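Local coordinates for protein membrane-anchored mycosin mycp1 (Mycobacterium thermoresistibile, PDB 4HVL) that probably cleaves protein substrates as a membrane-anchored subtilisin-like serine protease, an essential component of the ESX-1 type VII secretion system, at residues P4-E16 against D192-V204. Sequence-based numbering, arbitrary orientation.
Sequences PPVIDPAAVPPDE and DETGVGAAVNYAV. With ZN (zinc ion), chain C.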
ATOM      1  N   PRO A   4       6.685 -19.685  -6.308  1.00 31.39           N
ATOM      2  CA  PRO A   4       6.026 -18.788  -5.361  1.00 30.02           C
ATOM      3  C   PRO A   4       6.598 -19.007  -3.953  1.00 29.48           C
ATOM      4  O   PRO A   4       7.065 -20.088  -3.660  1.00 29.76           O
ATOM      5  CB  PRO A   4       4.560 -19.227  -5.420  1.00 30.91           C
ATOM      6  CG  PRO A   4       4.395 -19.908  -6.728  1.00 32.30           C
ATOM      7  CD  PRO A   4       5.730 -20.483  -7.095  1.00 32.57           C
ATOM      8  N   PRO A   5       6.551 -17.990  -3.087  1.00 28.65           N
ATOM      9  CA  PRO A   5       7.054 -18.196  -1.734  1.00 28.91           C
ATOM     10  C   PRO A   5       6.265 -19.287  -0.997  1.00 30.78           C
ATOM     11  O   PRO A   5       5.064 -19.450  -1.214  1.00 31.53           O
ATOM     12  CB  PRO A   5       6.864 -16.837  -1.070  1.00 27.79           C
ATOM     13  CG  PRO A   5       5.838 -16.122  -1.894  1.00 27.25           C
ATOM     14  CD  PRO A   5       5.872 -16.694  -3.257  1.00 27.75           C
ATOM     15  N   VAL A   6       6.957 -20.074  -0.188  1.00 31.92           N
ATOM     16  CA  VAL A   6       6.322 -21.134   0.574  1.00 33.30           C
ATOM     17  C   VAL A   6       6.326 -20.595   2.000  1.00 32.86           C
ATOM     18  O   VAL A   6       7.370 -20.244   2.517  1.00 32.71           O
ATOM     19  CB  VAL A   6       7.080 -22.484   0.407  1.00 35.20           C
ATOM     20  CG1 VAL A   6       6.825 -23.442   1.571  1.00 36.63           C
ATOM     21  CG2 VAL A   6       6.668 -23.143  -0.899  1.00 36.47           C
ATOM     22  N   ILE A   7       5.142 -20.483   2.593  1.00 32.44           N
ATOM     23  CA  ILE A   7       4.963 -19.868   3.904  1.00 31.74           C
ATOM     24  C   ILE A   7       5.371 -20.850   5.001  1.00 32.05           C
ATOM     25  O   ILE A   7       4.936 -21.996   4.996  1.00 32.48           O
ATOM     26  CB  ILE A   7       3.476 -19.486   4.125  1.00 32.44           C
ATOM     27  CG1 ILE A   7       2.937 -18.648   2.951  1.00 32.23           C
ATOM     28  CG2 ILE A   7       3.294 -18.756   5.453  1.00 32.45           C
ATOM     29  CD1 ILE A   7       3.659 -17.346   2.721  1.00 30.32           C
ATOM     30  N   ASP A   8       6.212 -20.398   5.925  1.00 31.94           N
ATOM     31  CA  ASP A   8       6.524 -21.142   7.136  1.00 32.75           C
ATOM     32  C   ASP A   8       5.875 -20.428   8.335  1.00 31.98           C
ATOM     33  O   ASP A   8       6.436 -19.465   8.875  1.00 31.12           O
ATOM     34  CB  ASP A   8       8.043 -21.257   7.339  1.00 33.33           C
ATOM     35  CG  ASP A   8       8.418 -21.971   8.657  1.00 34.57           C
ATOM     36  OD1 ASP A   8       7.524 -22.495   9.363  1.00 35.26           O
ATOM     37  OD2 ASP A   8       9.615 -21.981   8.999  1.00 35.10           O
ATOM     38  N   PRO A   9       4.711 -20.929   8.783  1.00 32.63           N
ATOM     39  CA  PRO A   9       3.989 -20.314   9.884  1.00 32.24           C
ATOM     40  C   PRO A   9       4.774 -20.245  11.193  1.00 32.28           C
ATOM     41  O   PRO A   9       4.474 -19.397  12.023  1.00 33.02           O
ATOM     42  CB  PRO A   9       2.747 -21.205  10.065  1.00 33.42           C
ATOM     43  CG  PRO A   9       2.715 -22.130   8.931  1.00 34.15           C
ATOM     44  CD  PRO A   9       4.084 -22.188   8.345  1.00 33.93           C
ATOM     45  N   ALA A  10       5.749 -21.122  11.399  1.00 31.77           N
ATOM     46  CA  ALA A  10       6.490 -21.100  12.649  1.00 31.60           C
ATOM     47  C   ALA A  10       7.512 -19.959  12.717  1.00 30.06           C
ATOM     48  O   ALA A  10       8.105 -19.724  13.759  1.00 30.92           O
ATOM     49  CB  ALA A  10       7.169 -22.434  12.882  1.00 33.00           C
ATOM     50  N   ALA A  11       7.707 -19.237  11.625  1.00 28.31           N
ATOM     51  CA  ALA A  11       8.753 -18.236  11.567  1.00 27.33           C
ATOM     52  C   ALA A  11       8.242 -16.838  11.834  1.00 25.79           C
ATOM     53  O   ALA A  11       8.791 -15.887  11.307  1.00 25.42           O
ATOM     54  CB  ALA A  11       9.433 -18.289  10.220  1.00 26.90           C
ATOM     55  N   VAL A  12       7.228 -16.694  12.686  1.00 26.16           N
ATOM     56  CA  VAL A  12       6.690 -15.361  13.001  1.00 25.30           C
ATOM     57  C   VAL A  12       7.714 -14.603  13.836  1.00 24.50           C
ATOM     58  O   VAL A  12       8.146 -15.099  14.851  1.00 24.71           O
ATOM     59  CB  VAL A  12       5.337 -15.440  13.756  1.00 26.47           C
ATOM     60  CG1 VAL A  12       4.814 -14.055  14.122  1.00 26.30           C
ATOM     61  CG2 VAL A  12       4.298 -16.153  12.907  1.00 27.15           C
ATOM     62  N   PRO A  13       8.080 -13.383  13.416  1.00 23.37           N
ATOM     63  CA  PRO A  13       9.052 -12.595  14.157  1.00 23.06           C
ATOM     64  C   PRO A  13       8.517 -12.057  15.477  1.00 24.02           C
ATOM     65  O   PRO A  13       7.311 -12.050  15.689  1.00 24.18           O
ATOM     66  CB  PRO A  13       9.363 -11.436  13.219  1.00 22.11           C
ATOM     67  CG  PRO A  13       8.205 -11.340  12.298  1.00 21.82           C
ATOM     68  CD  PRO A  13       7.523 -12.657  12.258  1.00 22.45           C
ATOM     69  N   PRO A  14       9.426 -11.612  16.367  1.00 24.97           N
ATOM     70  CA  PRO A  14       8.978 -11.013  17.608  1.00 25.89           C
ATOM     71  C   PRO A  14       8.155  -9.739  17.349  1.00 25.21           C
ATOM     72  O   PRO A  14       8.381  -9.031  16.377  1.00 24.52           O
ATOM     73  CB  PRO A  14      10.292 -10.704  18.366  1.00 26.08           C
ATOM     74  CG  PRO A  14      11.364 -10.698  17.331  1.00 25.71           C
ATOM     75  CD  PRO A  14      10.902 -11.610  16.236  1.00 25.31           C
ATOM     76  N   ASP A  15       7.174  -9.502  18.207  1.00 26.08           N
ATOM     77  CA  ASP A  15       6.405  -8.279  18.196  1.00 25.99           C
ATOM     78  C   ASP A  15       7.252  -7.205  18.867  1.00 25.67           C
ATOM     79  O   ASP A  15       7.178  -7.017  20.060  1.00 25.75           O
ATOM     80  CB  ASP A  15       5.083  -8.501  18.925  1.00 27.68           C
ATOM     81  CG  ASP A  15       4.270  -7.231  19.082  1.00 28.79           C
ATOM     82  OD1 ASP A  15       4.381  -6.310  18.259  1.00 29.06           O
ATOM     83  OD2 ASP A  15       3.532  -7.172  20.086  1.00 31.59           O
ATOM     84  N   GLU A  16       8.092  -6.533  18.093  1.00 24.58           N
ATOM     85  CA  GLU A  16       8.914  -5.459  18.632  1.00 25.53           C
ATOM     86  C   GLU A  16       9.013  -4.352  17.619  1.00 23.50           C
ATOM     87  O   GLU A  16       9.117  -4.620  16.425  1.00 21.69           O
ATOM     88  CB  GLU A  16      10.313  -5.994  18.968  1.00 27.55           C
ATOM     89  CG  GLU A  16      11.217  -5.046  19.724  1.00 29.71           C
ATOM     90  CD  GLU A  16      10.628  -4.543  21.047  1.00 32.35           C
ATOM     91  OE1 GLU A  16      11.013  -5.081  22.117  1.00 35.86           O
ATOM     92  OE2 GLU A  16       9.808  -3.577  21.030  1.00 33.09           O
ATOM     93  N   ASP A 192      16.485 -13.867   2.548  1.00 27.51           N
ATOM     94  CA  ASP A 192      15.677 -14.742   3.391  1.00 27.10           C
ATOM     95  C   ASP A 192      14.620 -13.852   4.079  1.00 25.36           C
ATOM     96  O   ASP A 192      14.934 -13.103   4.962  1.00 25.49           O
ATOM     97  CB  ASP A 192      16.532 -15.547   4.408  1.00 28.82           C
ATOM     98  CG  ASP A 192      15.672 -16.306   5.453  1.00 29.59           C
ATOM     99  OD1 ASP A 192      14.416 -16.352   5.303  1.00 29.45           O
ATOM    100  OD2 ASP A 192      16.239 -16.832   6.456  1.00 31.63           O
ATOM    101  N   GLU A 193      13.377 -13.918   3.623  1.00 23.63           N
ATOM    102  CA  GLU A 193      12.305 -13.073   4.147  1.00 22.41           C
ATOM    103  C   GLU A 193      11.121 -13.936   4.596  1.00 22.22           C
ATOM    104  O   GLU A 193       9.954 -13.522   4.518  1.00 21.46           O
ATOM    105  CB  GLU A 193      11.870 -12.067   3.093  1.00 21.98           C
ATOM    106  CG  GLU A 193      11.403 -12.681   1.760  1.00 21.93           C
ATOM    107  CD  GLU A 193      10.403 -11.788   1.033  1.00 21.21           C
ATOM    108  OE1 GLU A 193       9.367 -11.446   1.625  1.00 22.04           O
ATOM    109  OE2 GLU A 193      10.650 -11.381  -0.097  1.00 21.33           O
ATOM    110  N   THR A 194      11.451 -15.155   5.018  1.00 22.53           N
ATOM    111  CA  THR A 194      10.547 -16.129   5.650  1.00 22.66           C
ATOM    112  C   THR A 194       9.642 -15.479   6.705  1.00 21.38           C
ATOM    113  O   THR A 194       8.436 -15.761   6.782  1.00 20.98           O
ATOM    114  CB  THR A 194      11.436 -17.273   6.247  1.00 24.31           C
ATOM    115  OG1 THR A 194      11.979 -18.020   5.150  1.00 26.23           O
ATOM    116  CG2 THR A 194      10.666 -18.229   7.102  1.00 24.58           C
ATOM    117  N   GLY A 195      10.223 -14.570   7.481  1.00 20.47           N
ATOM    118  CA  GLY A 195       9.480 -13.806   8.458  1.00 19.87           C
ATOM    119  C   GLY A 195       8.362 -12.966   7.893  1.00 18.99           C
ATOM    120  O   GLY A 195       7.339 -12.804   8.560  1.00 18.32           O
ATOM    121  N   VAL A 196       8.532 -12.421   6.683  1.00 18.79           N
ATOM    122  CA  VAL A 196       7.485 -11.593   6.100  1.00 18.36           C
ATOM    123  C   VAL A 196       6.270 -12.455   5.790  1.00 17.75           C
ATOM    124  O   VAL A 196       5.141 -12.093   6.123  1.00 17.54           O
ATOM    125  CB  VAL A 196       7.957 -10.797   4.856  1.00 18.55           C
ATOM    126  CG1 VAL A 196       6.797 -10.010   4.231  1.00 17.85           C
ATOM    127  CG2 VAL A 196       9.102  -9.865   5.225  1.00 19.39           C
ATOM    128  N   GLY A 197       6.523 -13.601   5.177  1.00 17.89           N
ATOM    129  CA  GLY A 197       5.487 -14.567   4.865  1.00 17.88           C
ATOM    130  C   GLY A 197       4.771 -15.037   6.108  1.00 17.57           C
ATOM    131  O   GLY A 197       3.558 -15.129   6.120  1.00 17.44           O
ATOM    132  N   ALA A 198       5.524 -15.308   7.161  1.00 17.82           N
ATOM    133  CA  ALA A 198       4.926 -15.768   8.408  1.00 17.48           C
ATOM    134  C   ALA A 198       4.073 -14.661   9.023  1.00 16.94           C
ATOM    135  O   ALA A 198       2.990 -14.941   9.572  1.00 17.28           O
ATOM    136  CB  ALA A 198       5.999 -16.228   9.381  1.00 18.06           C
ATOM    137  N   ALA A 199       4.530 -13.409   8.921  1.00 16.57           N
ATOM    138  CA  ALA A 199       3.790 -12.279   9.483  1.00 16.30           C
ATOM    139  C   ALA A 199       2.494 -12.056   8.725  1.00 16.32           C
ATOM    140  O   ALA A 199       1.461 -11.823   9.333  1.00 16.50           O
ATOM    141  CB  ALA A 199       4.630 -11.021   9.467  1.00 16.40           C
ATOM    142  N   VAL A 200       2.545 -12.139   7.397  1.00 16.37           N
ATOM    143  CA  VAL A 200       1.353 -11.943   6.577  1.00 16.31           C
ATOM    144  C   VAL A 200       0.344 -13.022   6.921  1.00 16.39           C
ATOM    145  O   VAL A 200      -0.847 -12.736   7.145  1.00 16.55           O
ATOM    146  CB  VAL A 200       1.700 -11.958   5.062  1.00 17.16           C
ATOM    147  CG1 VAL A 200       0.442 -11.913   4.222  1.00 17.49           C
ATOM    148  CG2 VAL A 200       2.582 -10.760   4.683  1.00 17.68           C
ATOM    149  N   ASN A 201       0.821 -14.267   7.001  1.00 16.33           N
ATOM    150  CA  ASN A 201      -0.031 -15.401   7.389  1.00 16.51           C
ATOM    151  C   ASN A 201      -0.705 -15.211   8.743  1.00 17.03           C
ATOM    152  O   ASN A 201      -1.885 -15.513   8.884  1.00 17.81           O
ATOM    153  CB  ASN A 201       0.779 -16.694   7.391  1.00 16.65           C
ATOM    154  CG  ASN A 201      -0.073 -17.928   7.672  1.00 17.06           C
ATOM    155  OD1 ASN A 201      -0.947 -18.274   6.900  1.00 16.80           O
ATOM    156  ND2 ASN A 201       0.202 -18.598   8.779  1.00 17.64           N
ATOM    157  N   TYR A 202       0.058 -14.747   9.733  1.00 17.10           N
ATOM    158  CA  TYR A 202      -0.447 -14.473  11.085  1.00 17.36           C
ATOM    159  C   TYR A 202      -1.533 -13.392  11.044  1.00 17.14           C
ATOM    160  O   TYR A 202      -2.605 -13.562  11.635  1.00 17.22           O
ATOM    161  CB  TYR A 202       0.750 -14.053  11.931  1.00 17.91           C
ATOM    162  CG  TYR A 202       0.552 -13.549  13.352  1.00 18.13           C
ATOM    163  CD1 TYR A 202       0.621 -14.410  14.431  1.00 18.47           C
ATOM    164  CD2 TYR A 202       0.401 -12.192  13.601  1.00 17.98           C
ATOM    165  CE1 TYR A 202       0.506 -13.939  15.722  1.00 19.21           C
ATOM    166  CE2 TYR A 202       0.282 -11.704  14.876  1.00 18.54           C
ATOM    167  CZ  TYR A 202       0.342 -12.578  15.939  1.00 19.14           C
ATOM    168  OH  TYR A 202       0.219 -12.088  17.199  1.00 19.27           O
ATOM    169  N   ALA A 203      -1.278 -12.299  10.330  1.00 16.68           N
ATOM    170  CA  ALA A 203      -2.273 -11.234  10.202  1.00 17.06           C
ATOM    171  C   ALA A 203      -3.577 -11.735   9.599  1.00 17.02           C
ATOM    172  O   ALA A 203      -4.667 -11.432  10.098  1.00 16.98           O
ATOM    173  CB  ALA A 203      -1.732 -10.067   9.374  1.00 16.67           C
ATOM    174  N   VAL A 204      -3.462 -12.542   8.554  1.00 17.65           N
ATOM    175  CA  VAL A 204      -4.630 -12.963   7.775  1.00 18.49           C
ATOM    176  C   VAL A 204      -5.349 -14.152   8.402  1.00 19.19           C
ATOM    177  O   VAL A 204      -6.579 -14.158   8.452  1.00 20.33           O
ATOM    178  CB  VAL A 204      -4.213 -13.303   6.331  1.00 18.99           C
ATOM    179  CG1 VAL A 204      -5.204 -14.206   5.669  1.00 19.90           C
ATOM    180  CG2 VAL A 204      -4.012 -12.021   5.539  1.00 19.30           C
TER
HETATM  181 ZN    ZN C 502       3.495  -4.728  19.192  1.00 21.21          ZN
HETATM  182  O   HOH W   1       7.008 -17.695   5.458  1.00 17.90           O
HETATM  183  O   HOH W   2       2.176 -17.440  10.546  1.00 20.97           O
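Ala198 presents its methyl group to the bend of 4-16: CB lies 3.3 Å from Asp8 O and meets Ala11 C and Val12 CG2. One turn back along the helix, Thr194 points CG2 at Ala11 CB, a tight 3.4 Å, with Asp8 CB packed against the same methyl. Ile7 lays CG2 against Gly197 O and Asn201 CB; with CG1 beside the backbone N (chi1 -52°), CG2 is left anti to N, and CD1 drops onto Gly197 CA, where no side chain intervenes. Farther along, Val12 CG1 sits over one face of the Tyr202 ring, toward its rim, and Pro13 CD rests on Gly195 O. Val12 and Pro13 also touch helix 154-171, so this N-terminal extension crosses two helices of the subtilisin fold before Asp15 joins His168 of 154-171 at a zinc ion.

No direct hydrogen bond links 4-16 to 192-204; two waters do the polar work. One accepts from Asp8 N and donates to Thr194 O (2.7 Å). The other accepts a hydrogen bond from Asn201 ND2, donates to Ala198 O (2.8 Å) and weakly to Pro9 O, while Asn201 OD1 is held by His205. Gly195 CA adds a C-H...O contact to Ala11 O at 3.6 Å. The bend itself is fixed by an Asx turn, Ala10 N meeting Asp8 OD1 from above the carboxylate plane, and by Ala11 N bonding Asp8 O.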